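Local coordinates for protein rRNA adenine N-6-methyltransferase (Saccharopolyspora erythraea, PDB 6NVM) that transfers two methyl groups from S-adenosyl-L-methionine to the N6 of one adenine in 23S rRNA, giving resistance to macrolide, lincosamide and streptogramin B antibiotics, at residues A123-A128 with S147-W152. Sequence-based numbering, arbitrary orientation.
Sequences ADFLTA and SAIVDW
F125 and W152 meet as an oblique aromatic pair, their rings inclined at 44° and the centroid of the phenyl 4.3 Å from that of the indole six-membered ring. F125 CZ stands over the centre of one face of the indole, 3.5 Å from W152 CE2. In F125, CG is anti to the backbone N (chi1 178°), and the outer atoms of the ring reach the helix, where I149 CD1 comes up to the phenyl edge near the ring plane, 3.5 Å from F125 CD2. Beyond the two segments, Y98 meets the F125 ring edge-to-face, and L75 and A77 of strand 73-77 also touch it. L126 N donates to D124 OD1 over 2.9 Å, which makes an Asx turn that leads into the 3-10 segment 125-127, with the carboxylate approached from above its plane. The contact joins two parts of the class I, Rossmann-like methyltransferase fold, the loop after strand 118-121 and helix 146-155, which follows strand 135-140. D124, in that loop, is predicted to bind S-adenosyl-L-methionine, consistent with a place on the cofactor side of the fold. From L126 a single branch makes the closest contacts; CD2 lies 3.7 Å from I149 CD1 and 3.8 Å from A148 CB, and the leucine and isoleucine side chains cross at about a right angle. A128 supplies the polar link. Its carbonyl O accepts from W152 NE1 at 2.9 Å with an N-H...O angle of 156°, the oxygen lying close to the indole plane and the donor tilted 33° from the plane of the carbonyl.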
loop_
_atom_site.group_PDB
_atom_site.type_symbol
_atom_site.label_atom_id
_atom_site.label_comp_id
_atom_site.label_asym_id
_atom_site.label_seq_id
_atom_site.Cartn_x
_atom_site.Cartn_y
_atom_site.Cartn_z
ATOM N N ALA A 123 -20.908 3.055 7.730
ATOM C CA ALA A 123 -20.013 2.645 8.802
ATOM C C ALA A 123 -18.625 3.204 8.541
ATOM O O ALA A 123 -18.293 3.597 7.421
ATOM C CB ALA A 123 -19.939 1.118 8.927
ATOM N N ASP A 124 -17.824 3.205 9.601
ATOM C CA ASP A 124 -16.408 3.544 9.540
ATOM C C ASP A 124 -15.625 2.365 8.969
ATOM O O ASP A 124 -15.578 1.287 9.576
ATOM C CB ASP A 124 -15.924 3.897 10.944
ATOM C CG ASP A 124 -14.475 4.351 10.993
ATOM O OD1 ASP A 124 -13.742 4.247 9.988
ATOM O OD2 ASP A 124 -14.069 4.809 12.082
ATOM N N PHE A 125 -14.995 2.571 7.809
ATOM C CA PHE A 125 -14.257 1.488 7.170
ATOM C C PHE A 125 -13.167 0.931 8.073
ATOM O O PHE A 125 -12.825 -0.255 7.975
ATOM C CB PHE A 125 -13.627 1.960 5.860
ATOM C CG PHE A 125 -12.805 0.900 5.189
ATOM C CD1 PHE A 125 -13.416 -0.117 4.479
ATOM C CD2 PHE A 125 -11.430 0.886 5.315
ATOM C CE1 PHE A 125 -12.667 -1.122 3.882
ATOM C CE2 PHE A 125 -10.674 -0.112 4.708
ATOM C CZ PHE A 125 -11.292 -1.114 4.003
ATOM N N LEU A 126 -12.599 1.762 8.943
ATOM C CA LEU A 126 -11.426 1.337 9.697
ATOM C C LEU A 126 -11.737 0.241 10.706
ATOM O O LEU A 126 -10.813 -0.453 11.144
ATOM C CB LEU A 126 -10.793 2.540 10.391
ATOM C CG LEU A 126 -9.883 3.381 9.493
ATOM C CD1 LEU A 126 -9.429 4.646 10.225
ATOM C CD2 LEU A 126 -8.668 2.575 9.033
ATOM N N THR A 127 -13.002 0.067 11.085
ATOM C CA THR A 127 -13.406 -1.011 11.979
ATOM C C THR A 127 -14.093 -2.153 11.239
ATOM O O THR A 127 -14.617 -3.069 11.884
ATOM C CB THR A 127 -14.335 -0.482 13.076
ATOM O OG1 THR A 127 -15.546 0.020 12.489
ATOM C CG2 THR A 127 -13.656 0.622 13.869
ATOM N N ALA A 128 -14.104 -2.120 9.908
ATOM C CA ALA A 128 -14.699 -3.189 9.120
ATOM C C ALA A 128 -13.769 -4.400 9.057
ATOM O O ALA A 128 -12.544 -4.276 9.078
ATOM C CB ALA A 128 -15.009 -2.699 7.707
ATOM N N SER A 147 -2.048 6.076 6.852
ATOM C CA SER A 147 -1.282 4.949 7.369
ATOM C C SER A 147 -2.195 3.881 7.952
ATOM O O SER A 147 -1.893 2.688 7.856
ATOM C CB SER A 147 -0.274 5.418 8.418
ATOM O OG SER A 147 0.864 5.977 7.794
ATOM N N ALA A 148 -3.317 4.279 8.546
ATOM C CA ALA A 148 -4.210 3.290 9.139
ATOM C C ALA A 148 -4.883 2.440 8.064
ATOM O O ALA A 148 -5.105 1.238 8.262
ATOM C CB ALA A 148 -5.249 3.988 10.013
ATOM N N ILE A 149 -5.232 3.050 6.927
ATOM C CA ILE A 149 -5.831 2.301 5.829
ATOM C C ILE A 149 -4.818 1.323 5.236
ATOM O O ILE A 149 -5.139 0.161 4.958
ATOM C CB ILE A 149 -6.382 3.281 4.772
ATOM C CG1 ILE A 149 -7.589 4.046 5.327
ATOM C CG2 ILE A 149 -6.739 2.570 3.474
ATOM C CD1 ILE A 149 -8.875 3.233 5.420
ATOM N N VAL A 150 -3.581 1.774 5.035
ATOM C CA VAL A 150 -2.521 0.872 4.584
ATOM C C VAL A 150 -2.402 -0.326 5.525
ATOM O O VAL A 150 -2.339 -1.482 5.083
ATOM C CB VAL A 150 -1.192 1.638 4.454
ATOM C CG1 VAL A 150 -0.028 0.688 4.177
ATOM C CG2 VAL A 150 -1.301 2.671 3.348
ATOM N N ASP A 151 -2.383 -0.075 6.841
ATOM C CA ASP A 151 -2.304 -1.179 7.798
ATOM C C ASP A 151 -3.507 -2.107 7.677
ATOM O O ASP A 151 -3.370 -3.331 7.792
ATOM C CB ASP A 151 -2.212 -0.655 9.232
ATOM C CG ASP A 151 -0.892 0.032 9.536
ATOM O OD1 ASP A 151 0.105 -0.206 8.823
ATOM O OD2 ASP A 151 -0.861 0.807 10.515
ATOM N N TRP A 152 -4.698 -1.544 7.469
ATOM C CA TRP A 152 -5.882 -2.371 7.257
ATOM C C TRP A 152 -5.656 -3.343 6.105
ATOM O O TRP A 152 -5.944 -4.541 6.214
ATOM C CB TRP A 152 -7.094 -1.474 6.985
ATOM C CG TRP A 152 -8.411 -2.196 6.974
ATOM C CD1 TRP A 152 -9.326 -2.242 7.982
ATOM C CD2 TRP A 152 -8.964 -2.971 5.897
ATOM N NE1 TRP A 152 -10.411 -2.999 7.605
ATOM C CE2 TRP A 152 -10.209 -3.460 6.332
ATOM C CE3 TRP A 152 -8.521 -3.306 4.615
ATOM C CZ2 TRP A 152 -11.019 -4.257 5.528
ATOM C CZ3 TRP A 152 -9.330 -4.096 3.818
ATOM C CH2 TRP A 152 -10.562 -4.561 4.277
#